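Local coordinates for putative NAD(P)H-flavin oxidoreductase (PDB 6WT2), which binds FMN and probably reduces nitro compounds such as chloramphenicol at the expense of NAD(P)H, at residues Arg44-Ser49 against Leu153-Thr158; Lys107-Thr112 against Ala122-Phe127; Gln148-Leu153 against Pro169-Asn174. All blocks are in the same frame, centred on the assembly; numbering follows the deposited sequence.

Contact 1 (Arg44-Ser49 against Leu153-Thr158). With FMN (flavin mononucleotide), chain K.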
loop_
_atom_site.group_PDB
_atom_site.type_symbol
_atom_site.label_atom_id
_atom_site.label_comp_id
_atom_site.label_asym_id
_atom_site.label_seq_id
_atom_site.Cartn_x
_atom_site.Cartn_y
_atom_site.Cartn_z
ATOM N N ARG A 44 0.795 -0.002 -12.677
ATOM C CA ARG A 44 -0.221 0.672 -13.487
ATOM C C ARG A 44 -1.622 0.166 -13.164
ATOM O O ARG A 44 -2.566 0.953 -13.017
ATOM C CB ARG A 44 0.077 0.467 -14.975
ATOM C CG ARG A 44 -1.089 0.818 -15.885
ATOM C CD ARG A 44 -0.659 0.965 -17.341
ATOM N NE ARG A 44 -1.788 1.442 -18.143
ATOM C CZ ARG A 44 -2.643 0.656 -18.787
ATOM N NH1 ARG A 44 -2.490 -0.660 -18.765
ATOM N NH2 ARG A 44 -3.653 1.191 -19.458
ATOM N N LEU A 45 -1.783 -1.148 -13.076
ATOM C CA LEU A 45 -3.097 -1.740 -12.887
ATOM C C LEU A 45 -3.569 -1.728 -11.434
ATOM O O LEU A 45 -4.694 -2.178 -11.162
ATOM C CB LEU A 45 -3.090 -3.168 -13.422
ATOM C CG LEU A 45 -2.782 -3.360 -14.901
ATOM C CD1 LEU A 45 -2.669 -4.842 -15.214
ATOM C CD2 LEU A 45 -3.847 -2.682 -15.794
ATOM N N SER A 46 -2.764 -1.218 -10.504
ATOM C CA SER A 46 -3.157 -1.244 -9.108
ATOM C C SER A 46 -4.391 -0.367 -8.916
ATOM O O SER A 46 -4.618 0.566 -9.689
ATOM C CB SER A 46 -2.023 -0.760 -8.205
ATOM O OG SER A 46 -0.968 -1.711 -8.168
ATOM N N PRO A 47 -5.216 -0.661 -7.918
ATOM C CA PRO A 47 -6.366 0.196 -7.633
ATOM C C PRO A 47 -5.925 1.440 -6.880
ATOM O O PRO A 47 -4.832 1.515 -6.323
ATOM C CB PRO A 47 -7.253 -0.690 -6.757
ATOM C CG PRO A 47 -6.252 -1.524 -5.992
ATOM C CD PRO A 47 -5.130 -1.795 -6.965
ATOM N N SER A 48 -6.825 2.411 -6.849
ATOM C CA SER A 48 -6.604 3.656 -6.134
ATOM C C SER A 48 -7.957 4.248 -5.788
ATOM O O SER A 48 -8.942 4.040 -6.507
ATOM C CB SER A 48 -5.790 4.657 -6.962
ATOM O OG SER A 48 -6.396 4.866 -8.220
ATOM N N SER A 49 -7.979 5.008 -4.699
ATOM C CA SER A 49 -9.189 5.708 -4.291
ATOM C C SER A 49 -9.715 6.552 -5.447
ATOM O O SER A 49 -8.950 7.272 -6.090
ATOM C CB SER A 49 -8.894 6.589 -3.077
ATOM O OG SER A 49 -10.076 7.215 -2.606
ATOM N N LEU A 153 3.242 -0.035 -4.876
ATOM C CA LEU A 153 4.493 -0.589 -4.365
ATOM C C LEU A 153 4.333 -2.052 -3.959
ATOM O O LEU A 153 5.090 -2.919 -4.413
ATOM C CB LEU A 153 4.979 0.246 -3.183
ATOM C CG LEU A 153 6.142 -0.356 -2.383
ATOM C CD1 LEU A 153 7.423 -0.135 -3.140
ATOM C CD2 LEU A 153 6.197 0.264 -0.997
ATOM N N GLY A 154 3.348 -2.341 -3.101
ATOM C CA GLY A 154 3.127 -3.716 -2.665
ATOM C C GLY A 154 2.904 -4.679 -3.819
ATOM O O GLY A 154 3.477 -5.772 -3.847
ATOM N N ASN A 155 2.093 -4.272 -4.800
ATOM C CA ASN A 155 1.761 -5.147 -5.923
ATOM C C ASN A 155 2.966 -5.409 -6.819
ATOM O O ASN A 155 3.193 -6.545 -7.249
ATOM C CB ASN A 155 0.622 -4.543 -6.737
ATOM C CG ASN A 155 -0.730 -4.772 -6.105
ATOM O OD1 ASN A 155 -0.926 -5.731 -5.339
ATOM N ND2 ASN A 155 -1.691 -3.917 -6.447
HETATM N N MSE A 156 3.743 -4.378 -7.121
HETATM C CA MSE A 156 4.936 -4.565 -7.935
HETATM C C MSE A 156 5.938 -5.526 -7.279
HETATM O O MSE A 156 6.472 -6.425 -7.940
HETATM C CB MSE A 156 5.577 -3.210 -8.222
HETATM C CG MSE A 156 4.734 -2.388 -9.177
HETATM SE SE MSE A 156 5.257 -0.528 -9.206
HETATM C CE MSE A 156 7.061 -0.800 -9.859
HETATM N N MSE A 157 6.177 -5.366 -5.984
HETATM C CA MSE A 157 7.141 -6.243 -5.296
HETATM C C MSE A 157 6.669 -7.686 -5.165
HETATM O O MSE A 157 7.441 -8.632 -5.337
HETATM C CB MSE A 157 7.460 -5.697 -3.915
HETATM C CG MSE A 157 8.201 -4.382 -3.969
HETATM SE SE MSE A 157 8.738 -3.862 -2.205
HETATM C CE MSE A 157 6.956 -3.921 -1.368
ATOM N N THR A 158 5.387 -7.860 -4.860
ATOM C CA THR A 158 4.841 -9.210 -4.776
ATOM C C THR A 158 4.863 -9.893 -6.135
ATOM O O THR A 158 5.357 -11.024 -6.272
ATOM C CB THR A 158 3.425 -9.160 -4.209
ATOM O OG1 THR A 158 3.502 -8.737 -2.841
ATOM C CG2 THR A 158 2.768 -10.546 -4.286
HETATM N N1 FMN K . -14.805 1.832 -4.229
HETATM C C2 FMN K . -16.024 2.026 -3.653
HETATM O O2 FMN K . -17.034 1.702 -4.307
HETATM N N3 FMN K . -16.187 2.672 -2.483
HETATM C C4 FMN K . -15.138 3.091 -1.749
HETATM O O4 FMN K . -15.282 3.593 -0.617
HETATM C C4A FMN K . -13.786 2.855 -2.278
HETATM N N5 FMN K . -12.707 3.389 -1.674
HETATM C C5A FMN K . -11.476 3.073 -2.117
HETATM C C6 FMN K . -10.384 3.299 -1.282
HETATM C C7 FMN K . -9.118 3.007 -1.760
HETATM C C7M FMN K . -7.932 3.240 -0.868
HETATM C C8 FMN K . -8.961 2.259 -3.032
HETATM C C8M FMN K . -7.606 1.813 -3.517
HETATM C C9 FMN K . -10.054 2.028 -3.860
HETATM C C9A FMN K . -11.308 2.323 -3.394
HETATM N N10 FMN K . -12.432 2.006 -4.183
HETATM C C10 FMN K . -13.691 2.272 -3.632
HETATM C "C1'" FMN K . -12.295 1.289 -5.455
HETATM C "C2'" FMN K . -11.831 2.236 -6.580
HETATM O "O2'" FMN K . -12.938 3.028 -7.029
HETATM C "C3'" FMN K . -11.314 1.385 -7.724
HETATM O "O3'" FMN K . -10.126 0.726 -7.280
HETATM C "C4'" FMN K . -10.979 2.208 -8.970
HETATM O "O4'" FMN K . -12.177 2.883 -9.375
HETATM C "C5'" FMN K . -10.483 1.296 -10.083
HETATM O "O5'" FMN K . -11.398 0.210 -10.243
HETATM P P FMN K . -10.841 -1.299 -10.188
HETATM O O1P FMN K . -9.764 -1.346 -11.232
HETATM O O2P FMN K . -12.045 -2.161 -10.438
HETATM O O3P FMN K . -10.335 -1.395 -8.759
#
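Ser-46 and Asn-155 join the loop that follows helix 33-44 to the long helix 138-162 of the FMN-dependent nitroreductase fold. The tight part is one polar pair: Asn-155 ND2 gives a nearly straight hydrogen bond (175°) to Ser-46 OG at 2.9 Å, with the oxygen lying in the amide plane. A serine suits this buried spot because its hydroxyl can take that N-H while also bonding the carbonyl O of Leu-42, in the last turn of helix 33-44. Asparagine is equally apt, since its other end, OD1, is bonded to Thr-158 OG1 of the second subunit.

Beside this bond the packing is looser, with Pro-47 CD 4.1 Å from Asn-155 ND2. Toward the partly exposed side, Arg-44 CB points away from helix 138-162; NH1 forms a salt bridge with Glu-41 OE2 of its own helix, and NE donates to Arg-215 O of the second subunit. Beyond Ser-46 the loop runs along the flavin, where Pro-47 CB lies 3.2 Å from O3' of FMN chain K.

Contact 2 (Lys107-Thr112 against Ala122-Phe127); sequences KRRGVT and ARYQAF. With NIO (nicotinic acid), chain E; FMN (flavin mononucleotide), chain K.
Arg-109 stands where helix 100-108 ends in a Schellman motif, closed by Gly-110 with a positive phi of 87°, and reaches across to Tyr-124 within helix 114-131. Glycine suits the turn because a CB at these backbone angles would press on the carbonyl O of Arg-109; its own N bonds back to Lys-107 O at 2.9 Å.

The side chains come from opposite directions and meet at their edges. Arg-109 NH1 donates to Tyr-124 OH at 3.2 Å, the oxygen standing somewhat out of the guanidinium plane, while that plane and the phenol ring are nearly coplanar, 15° apart. A bend at chi3 (72°) turns the guanidinium toward the bound nicotinic acid. There NH1 and NH2 share one carboxylate oxygen, O2, at 3.0 Å from NH1 and 3.1 Å from NH2, and O2 lies in the guanidinium plane. Arginine fits because its several N-H groups can serve anion and hydroxyl together; FMN O4' lies over one of its faces. Tyr-124 probably helps to fix the rotation of the group. Phe-127, on the same helix, offers a flat apolar face to the ligand, with nicotinic acid C4 3.8 Å above the centre of its ring, the pyridine, steeply tilted, bringing its C4/C5 edge to it. Arg-109 and Phe-127 line the nicotinic acid pocket over the flavin, Arg-109 the FMN pocket too.

Arg-23 and Glu-171 of the second subunit pack on Arg-109 and Phe-127 respectively. Tyr-124 rests on Met-102 and Leu-106 of helix 100-108, and Val-111 returns the packing onto Ala-116, Met-117 and Ser-120 of helix 114-131.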
loop_
_atom_site.group_PDB
_atom_site.type_symbol
_atom_site.label_atom_id
_atom_site.label_comp_id
_atom_site.label_asym_id
_atom_site.label_seq_id
_atom_site.Cartn_x
_atom_site.Cartn_y
_atom_site.Cartn_z
ATOM N N LYS A 107 -13.202 11.505 -15.740
ATOM C CA LYS A 107 -13.593 11.152 -17.093
ATOM C C LYS A 107 -13.091 9.764 -17.460
ATOM O O LYS A 107 -13.762 9.041 -18.203
ATOM C CB LYS A 107 -13.078 12.208 -18.074
ATOM C CG LYS A 107 -13.619 13.596 -17.752
ATOM C CD LYS A 107 -13.429 14.569 -18.891
ATOM C CE LYS A 107 -12.039 15.143 -18.931
ATOM N NZ LYS A 107 -12.024 16.399 -19.792
ATOM N N ARG A 108 -11.921 9.373 -16.945
ATOM C CA ARG A 108 -11.379 8.051 -17.231
ATOM C C ARG A 108 -12.203 6.943 -16.577
ATOM O O ARG A 108 -12.150 5.797 -17.040
ATOM C CB ARG A 108 -9.917 7.980 -16.774
ATOM C CG ARG A 108 -9.091 6.862 -17.407
ATOM C CD ARG A 108 -7.586 7.073 -17.166
ATOM N NE ARG A 108 -7.301 7.199 -15.744
ATOM C CZ ARG A 108 -6.826 8.299 -15.170
ATOM N NH1 ARG A 108 -6.543 9.378 -15.908
ATOM N NH2 ARG A 108 -6.618 8.303 -13.859
ATOM N N ARG A 109 -12.958 7.258 -15.513
ATOM C CA ARG A 109 -13.951 6.331 -14.970
ATOM C C ARG A 109 -15.191 6.224 -15.841
ATOM O O ARG A 109 -16.089 5.442 -15.521
ATOM C CB ARG A 109 -14.381 6.756 -13.568
ATOM C CG ARG A 109 -13.259 6.891 -12.586
ATOM C CD ARG A 109 -13.797 7.077 -11.177
ATOM N NE ARG A 109 -14.381 5.843 -10.653
ATOM C CZ ARG A 109 -14.820 5.690 -9.404
ATOM N NH1 ARG A 109 -14.771 6.702 -8.547
ATOM N NH2 ARG A 109 -15.322 4.526 -9.020
ATOM N N GLY A 110 -15.281 6.996 -16.924
ATOM C CA GLY A 110 -16.457 6.957 -17.767
ATOM C C GLY A 110 -17.575 7.880 -17.350
ATOM O O GLY A 110 -18.722 7.672 -17.771
ATOM N N VAL A 111 -17.293 8.893 -16.541
ATOM C CA VAL A 111 -18.290 9.896 -16.164
ATOM C C VAL A 111 -17.941 11.178 -16.918
ATOM O O VAL A 111 -17.021 11.905 -16.526
ATOM C CB VAL A 111 -18.322 10.130 -14.650
ATOM C CG1 VAL A 111 -19.443 11.079 -14.282
ATOM C CG2 VAL A 111 -18.444 8.799 -13.898
ATOM N N THR A 112 -18.677 11.479 -17.985
ATOM C CA THR A 112 -18.349 12.631 -18.826
ATOM C C THR A 112 -19.519 13.538 -19.147
ATOM O O THR A 112 -19.286 14.650 -19.639
ATOM C CB THR A 112 -17.706 12.181 -20.152
ATOM O OG1 THR A 112 -18.623 11.356 -20.881
ATOM C CG2 THR A 112 -16.403 11.407 -19.886
ATOM N N ALA A 122 -19.361 16.630 -6.535
ATOM C CA ALA A 122 -19.991 16.963 -5.261
ATOM C C ALA A 122 -19.762 15.865 -4.228
ATOM O O ALA A 122 -19.479 16.155 -3.059
ATOM C CB ALA A 122 -21.490 17.210 -5.455
ATOM N N ARG A 123 -19.878 14.597 -4.640
ATOM C CA ARG A 123 -19.611 13.494 -3.716
ATOM C C ARG A 123 -18.137 13.443 -3.321
ATOM O O ARG A 123 -17.813 13.214 -2.146
ATOM C CB ARG A 123 -20.047 12.165 -4.329
ATOM C CG ARG A 123 -21.554 12.003 -4.462
ATOM C CD ARG A 123 -21.942 10.569 -4.789
ATOM N NE ARG A 123 -21.615 10.209 -6.166
ATOM C CZ ARG A 123 -22.415 10.450 -7.204
ATOM N NH1 ARG A 123 -23.580 11.050 -7.012
ATOM N NH2 ARG A 123 -22.050 10.101 -8.432
ATOM N N TYR A 124 -17.229 13.649 -4.285
ATOM C CA TYR A 124 -15.806 13.690 -3.953
ATOM C C TYR A 124 -15.516 14.784 -2.937
ATOM O O TYR A 124 -14.701 14.593 -2.028
ATOM C CB TYR A 124 -14.956 13.939 -5.201
ATOM C CG TYR A 124 -14.864 12.824 -6.226
ATOM C CD1 TYR A 124 -15.545 11.624 -6.070
ATOM C CD2 TYR A 124 -14.059 12.981 -7.352
ATOM C CE1 TYR A 124 -15.438 10.610 -7.028
ATOM C CE2 TYR A 124 -13.942 11.988 -8.298
ATOM C CZ TYR A 124 -14.637 10.808 -8.142
ATOM O OH TYR A 124 -14.497 9.829 -9.106
ATOM N N GLN A 125 -16.148 15.954 -3.100
ATOM C CA GLN A 125 -15.920 17.057 -2.174
ATOM C C GLN A 125 -16.325 16.679 -0.757
ATOM O O GLN A 125 -15.596 16.949 0.200
ATOM C CB GLN A 125 -16.684 18.303 -2.620
ATOM C CG GLN A 125 -16.736 19.364 -1.534
ATOM C CD GLN A 125 -17.092 20.730 -2.054
ATOM O OE1 GLN A 125 -17.576 20.875 -3.173
ATOM N NE2 GLN A 125 -16.846 21.751 -1.241
ATOM N N ALA A 126 -17.512 16.087 -0.607
ATOM C CA ALA A 126 -17.990 15.684 0.708
ATOM C C ALA A 126 -17.087 14.620 1.309
ATOM O O ALA A 126 -16.763 14.670 2.502
ATOM C CB ALA A 126 -19.426 15.174 0.604
ATOM N N PHE A 127 -16.658 13.660 0.486
ATOM C CA PHE A 127 -15.714 12.643 0.941
ATOM C C PHE A 127 -14.451 13.291 1.491
ATOM O O PHE A 127 -14.020 13.003 2.613
ATOM C CB PHE A 127 -15.374 11.697 -0.219
ATOM C CG PHE A 127 -14.179 10.823 0.048
ATOM C CD1 PHE A 127 -14.232 9.841 1.018
ATOM C CD2 PHE A 127 -13.009 10.983 -0.668
ATOM C CE1 PHE A 127 -13.121 9.027 1.283
ATOM C CE2 PHE A 127 -11.895 10.181 -0.409
ATOM C CZ PHE A 127 -11.956 9.201 0.565
HETATM N N NIO E . -16.321 6.694 -2.272
HETATM C C1 NIO E . -16.047 6.128 -3.457
HETATM C C2 NIO E . -14.734 5.891 -3.841
HETATM C C3 NIO E . -13.690 6.249 -2.994
HETATM C C4 NIO E . -13.998 6.845 -1.781
HETATM C C5 NIO E . -15.332 7.055 -1.441
HETATM C C6 NIO E . -14.441 5.262 -5.175
HETATM O O1 NIO E . -13.270 4.904 -5.416
HETATM O O2 NIO E . -15.372 5.123 -6.010
HETATM N N1 FMN K . -14.805 1.832 -4.229
HETATM C C2 FMN K . -16.024 2.026 -3.653
HETATM O O2 FMN K . -17.034 1.702 -4.307
HETATM N N3 FMN K . -16.187 2.672 -2.483
HETATM C C4 FMN K . -15.138 3.091 -1.749
HETATM O O4 FMN K . -15.282 3.593 -0.617
HETATM C C4A FMN K . -13.786 2.855 -2.278
HETATM N N5 FMN K . -12.707 3.389 -1.674
HETATM C C5A FMN K . -11.476 3.073 -2.117
HETATM C C6 FMN K . -10.384 3.299 -1.282
HETATM C C7 FMN K . -9.118 3.007 -1.760
HETATM C C7M FMN K . -7.932 3.240 -0.868
HETATM C C8 FMN K . -8.961 2.259 -3.032
HETATM C C8M FMN K . -7.606 1.813 -3.517
HETATM C C9 FMN K . -10.054 2.028 -3.860
HETATM C C9A FMN K . -11.308 2.323 -3.394
HETATM N N10 FMN K . -12.432 2.006 -4.183
HETATM C C10 FMN K . -13.691 2.272 -3.632
HETATM C "C1'" FMN K . -12.295 1.289 -5.455
HETATM C "C2'" FMN K . -11.831 2.236 -6.580
HETATM O "O2'" FMN K . -12.938 3.028 -7.029
HETATM C "C3'" FMN K . -11.314 1.385 -7.724
HETATM O "O3'" FMN K . -10.126 0.726 -7.280
HETATM C "C4'" FMN K . -10.979 2.208 -8.970
HETATM O "O4'" FMN K . -12.177 2.883 -9.375
HETATM C "C5'" FMN K . -10.483 1.296 -10.083
HETATM O "O5'" FMN K . -11.398 0.210 -10.243
HETATM P P FMN K . -10.841 -1.299 -10.188
HETATM O O1P FMN K . -9.764 -1.346 -11.232
HETATM O O2P FMN K . -12.045 -2.161 -10.438
HETATM O O3P FMN K . -10.335 -1.395 -8.759
#

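Contact 3 (Gln148-Leu153 against Pro169-Asn174). With FMN (flavin mononucleotide), chain G; FMN (flavin mononucleotide), chain K.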
loop_
_atom_site.group_PDB
_atom_site.type_symbol
_atom_site.label_atom_id
_atom_site.label_comp_id
_atom_site.label_asym_id
_atom_site.label_seq_id
_atom_site.Cartn_x
_atom_site.Cartn_y
_atom_site.Cartn_z
ATOM N N GLN A 148 -2.074 5.659 -1.562
ATOM C CA GLN A 148 -2.376 4.910 -2.779
ATOM C C GLN A 148 -1.106 4.340 -3.404
ATOM O O GLN A 148 -1.103 3.195 -3.875
ATOM C CB GLN A 148 -3.125 5.796 -3.789
ATOM C CG GLN A 148 -4.203 6.739 -3.200
ATOM C CD GLN A 148 -5.269 6.012 -2.382
ATOM O OE1 GLN A 148 -5.786 4.967 -2.789
ATOM N NE2 GLN A 148 -5.608 6.577 -1.225
ATOM N N THR A 149 -0.009 5.107 -3.398
ATOM C CA THR A 149 1.214 4.630 -4.042
ATOM C C THR A 149 1.795 3.407 -3.348
ATOM O O THR A 149 2.536 2.642 -3.979
ATOM C CB THR A 149 2.278 5.728 -4.094
ATOM O OG1 THR A 149 2.819 5.964 -2.785
ATOM C CG2 THR A 149 1.700 7.025 -4.667
ATOM N N TYR A 150 1.485 3.209 -2.069
ATOM C CA TYR A 150 1.982 2.028 -1.376
ATOM C C TYR A 150 1.228 0.771 -1.805
ATOM O O TYR A 150 1.747 -0.341 -1.628
ATOM C CB TYR A 150 1.902 2.234 0.137
ATOM C CG TYR A 150 3.062 3.018 0.746
ATOM C CD1 TYR A 150 3.900 2.436 1.701
ATOM C CD2 TYR A 150 3.308 4.331 0.380
ATOM C CE1 TYR A 150 4.954 3.152 2.271
ATOM C CE2 TYR A 150 4.362 5.049 0.942
ATOM C CZ TYR A 150 5.176 4.458 1.878
ATOM O OH TYR A 150 6.215 5.174 2.432
ATOM N N ILE A 151 0.015 0.922 -2.352
ATOM C CA ILE A 151 -0.658 -0.209 -2.984
ATOM C C ILE A 151 0.123 -0.660 -4.208
ATOM O O ILE A 151 0.415 -1.847 -4.377
ATOM C CB ILE A 151 -2.098 0.162 -3.374
ATOM C CG1 ILE A 151 -2.869 0.693 -2.169
ATOM C CG2 ILE A 151 -2.787 -1.030 -4.025
ATOM C CD1 ILE A 151 -4.281 1.147 -2.551
ATOM N N ALA A 152 0.455 0.290 -5.090
ATOM C CA ALA A 152 1.247 -0.035 -6.272
ATOM C C ALA A 152 2.591 -0.623 -5.883
ATOM O O ALA A 152 3.049 -1.596 -6.490
ATOM C CB ALA A 152 1.450 1.211 -7.128
ATOM N N LEU A 153 3.242 -0.035 -4.876
ATOM C CA LEU A 153 4.493 -0.589 -4.365
ATOM C C LEU A 153 4.333 -2.052 -3.959
ATOM O O LEU A 153 5.090 -2.919 -4.413
ATOM C CB LEU A 153 4.979 0.246 -3.183
ATOM C CG LEU A 153 6.142 -0.356 -2.383
ATOM C CD1 LEU A 153 7.423 -0.135 -3.140
ATOM C CD2 LEU A 153 6.197 0.264 -0.997
ATOM N N PRO A 169 11.674 -2.618 -0.583
ATOM C CA PRO A 169 11.063 -1.292 -0.429
ATOM C C PRO A 169 12.011 -0.388 0.346
ATOM O O PRO A 169 12.800 -0.851 1.174
ATOM C CB PRO A 169 9.779 -1.578 0.373
ATOM C CG PRO A 169 9.916 -3.037 0.899
ATOM C CD PRO A 169 11.284 -3.539 0.501
ATOM N N VAL A 170 11.945 0.917 0.069
ATOM C CA VAL A 170 12.943 1.837 0.619
ATOM C C VAL A 170 12.290 3.150 1.039
ATOM O O VAL A 170 11.764 3.888 0.191
ATOM C CB VAL A 170 14.088 2.132 -0.372
ATOM C CG1 VAL A 170 15.065 3.138 0.254
ATOM C CG2 VAL A 170 14.827 0.849 -0.755
ATOM N N GLU A 171 12.374 3.461 2.338
ATOM C CA GLU A 171 12.100 4.787 2.875
ATOM C C GLU A 171 13.348 5.453 3.427
ATOM O O GLU A 171 13.284 6.624 3.821
ATOM C CB GLU A 171 11.047 4.724 4.002
ATOM C CG GLU A 171 9.605 4.617 3.530
ATOM C CD GLU A 171 8.657 4.348 4.702
ATOM O OE1 GLU A 171 9.152 4.251 5.847
ATOM O OE2 GLU A 171 7.435 4.232 4.491
ATOM N N GLY A 172 14.473 4.741 3.474
ATOM C CA GLY A 172 15.650 5.236 4.158
ATOM C C GLY A 172 16.455 6.238 3.354
ATOM O O GLY A 172 17.578 5.955 2.921
ATOM N N PHE A 173 15.893 7.425 3.156
ATOM C CA PHE A 173 16.611 8.493 2.482
ATOM C C PHE A 173 16.061 9.823 2.959
ATOM O O PHE A 173 14.949 9.901 3.485
ATOM C CB PHE A 173 16.499 8.370 0.966
ATOM C CG PHE A 173 15.079 8.256 0.460
ATOM C CD1 PHE A 173 14.330 9.394 0.193
ATOM C CD2 PHE A 173 14.513 7.014 0.220
ATOM C CE1 PHE A 173 13.038 9.302 -0.286
ATOM C CE2 PHE A 173 13.223 6.908 -0.272
ATOM C CZ PHE A 173 12.478 8.056 -0.517
ATOM N N ASN A 174 16.856 10.872 2.779
ATOM C CA ASN A 174 16.371 12.205 3.097
ATOM C C ASN A 174 15.374 12.636 2.030
ATOM O O ASN A 174 15.721 12.764 0.850
ATOM C CB ASN A 174 17.526 13.196 3.204
ATOM C CG ASN A 174 17.069 14.555 3.696
ATOM O OD1 ASN A 174 16.569 15.370 2.922
ATOM N ND2 ASN A 174 17.229 14.803 4.988
HETATM N N1 FMN G . 14.846 -1.986 4.114
HETATM C C2 FMN G . 16.041 -1.347 4.043
HETATM O O2 FMN G . 17.085 -2.028 4.159
HETATM N N3 FMN G . 16.149 -0.024 3.822
HETATM C C4 FMN G . 15.080 0.779 3.732
HETATM O O4 FMN G . 15.176 1.995 3.451
HETATM C C4A FMN G . 13.747 0.160 3.819
HETATM N N5 FMN G . 12.639 0.924 3.833
HETATM C C5A FMN G . 11.413 0.336 3.817
HETATM C C6 FMN G . 10.293 1.108 3.495
HETATM C C7 FMN G . 9.041 0.512 3.482
HETATM C C7M FMN G . 7.807 1.323 3.153
HETATM C C8 FMN G . 8.905 -0.942 3.749
HETATM C C8M FMN G . 7.548 -1.593 3.621
HETATM C C9 FMN G . 10.027 -1.723 4.001
HETATM C C9A FMN G . 11.288 -1.139 3.977
HETATM N N10 FMN G . 12.445 -1.924 4.182
HETATM C C10 FMN G . 13.691 -1.286 4.151
HETATM C "C1'" FMN G . 12.346 -3.378 4.364
HETATM C "C2'" FMN G . 11.918 -3.767 5.787
HETATM O "O2'" FMN G . 13.007 -3.607 6.732
HETATM C "C3'" FMN G . 11.394 -5.198 5.712
HETATM O "O3'" FMN G . 10.221 -5.205 4.874
HETATM C "C4'" FMN G . 11.001 -5.830 7.053
HETATM O "O4'" FMN G . 12.120 -5.826 7.932
HETATM C "C5'" FMN G . 10.505 -7.253 6.852
HETATM O "O5'" FMN G . 11.495 -8.056 6.217
HETATM P P FMN G . 11.097 -8.826 4.858
HETATM O O1P FMN G . 10.530 -7.700 4.027
HETATM O O2P FMN G . 12.337 -9.442 4.277
HETATM O O3P FMN G . 10.029 -9.832 5.180
HETATM N N1 FMN K . -14.805 1.832 -4.229
HETATM C C2 FMN K . -16.024 2.026 -3.653
HETATM O O2 FMN K . -17.034 1.702 -4.307
HETATM N N3 FMN K . -16.187 2.672 -2.483
HETATM C C4 FMN K . -15.138 3.091 -1.749
HETATM O O4 FMN K . -15.282 3.593 -0.617
HETATM C C4A FMN K . -13.786 2.855 -2.278
HETATM N N5 FMN K . -12.707 3.389 -1.674
HETATM C C5A FMN K . -11.476 3.073 -2.117
HETATM C C6 FMN K . -10.384 3.299 -1.282
HETATM C C7 FMN K . -9.118 3.007 -1.760
HETATM C C7M FMN K . -7.932 3.240 -0.868
HETATM C C8 FMN K . -8.961 2.259 -3.032
HETATM C C8M FMN K . -7.606 1.813 -3.517
HETATM C C9 FMN K . -10.054 2.028 -3.860
HETATM C C9A FMN K . -11.308 2.323 -3.394
HETATM N N10 FMN K . -12.432 2.006 -4.183
HETATM C C10 FMN K . -13.691 2.272 -3.632
HETATM C "C1'" FMN K . -12.295 1.289 -5.455
HETATM C "C2'" FMN K . -11.831 2.236 -6.580
HETATM O "O2'" FMN K . -12.938 3.028 -7.029
HETATM C "C3'" FMN K . -11.314 1.385 -7.724
HETATM O "O3'" FMN K . -10.126 0.726 -7.280
HETATM C "C4'" FMN K . -10.979 2.208 -8.970
HETATM O "O4'" FMN K . -12.177 2.883 -9.375
HETATM C "C5'" FMN K . -10.483 1.296 -10.083
HETATM O "O5'" FMN K . -11.398 0.210 -10.243
HETATM P P FMN K . -10.841 -1.299 -10.188
HETATM O O1P FMN K . -9.764 -1.346 -11.232
HETATM O O2P FMN K . -12.045 -2.161 -10.438
HETATM O O3P FMN K . -10.335 -1.395 -8.759
#
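Glu-171 OE2 is gripped by Tyr-150 OH at 2.6 Å and also by Gln-148 NE2 of the second subunit. The Tyr-150 bond ties the loop just after strand 166-170 to helix 138-162 of the same chain in the FMN-dependent nitroreductase fold; the Gln-148 bond crosses the dimer interface. Tyr-150 donates to the anti side of the carboxylate, 18° out of its plane. The two side chains cross at about a right angle, with OE2 at the edge of the ring. Glutamate has the length for this: its CG lies anti to the carbonyl carbon (chi1 -80°), and the chain runs out extended, carrying OE1 to Ser-49 OG and Trp-144 NE1 of the second subunit. A tyrosine pairs a polar tip with an apolar ring, which lies obliquely to the methyl C7M of FMN chain G.

The backbone beside the carboxylate reads the flavin. Glu-171 N donates to N5 of FMN chain G at 3.0 Å, and Gly-172 N to its O4 at 2.8 Å. Gly-172 centres an inverse gamma turn, and having no CB it leaves room for O4. Pro-169 meets the same flavin with its ring, CG lying 3.4 Å from C9.

One turn further along the helix, it and the strand touch more loosely through apolar groups, Leu-153 CD2 being 4.3 Å from Pro-169 CB; Leu-153 also packs on Phe-89 and Ala-200 of neighbouring strands. The helix serves the other flavin too: Gln-148 and Ile-151 face FMN chain K, where Ile-151 CD1 comes within 3.5 Å of the methyl C8M.

How the contacts relate
Contacts 1 and 3 are core, their centres about 7 and 5 Å from the centre of the chain, and both use helix 138-162, sharing Leu-153. Contact 2 lies at the periphery, its centre about 23 Å from it, and is only partly buried. The chemistry follows the place: contact 1 rests on an uncharged serine-asparagine pair, contact 3 joins a carboxylate and hydroxyl to apolar packing, and contact 2 turns an arginine toward nicotinic acid's carboxylate, probably ionised. Ser-49 bridges them, its N probably bonded to Gln-148 OE1 and its OG, hydrogen-bonded to Glu-171 OE1 of the second subunit, also packed on Phe-127. All three touch FMN chain K, but contact 3 alone also FMN chain G.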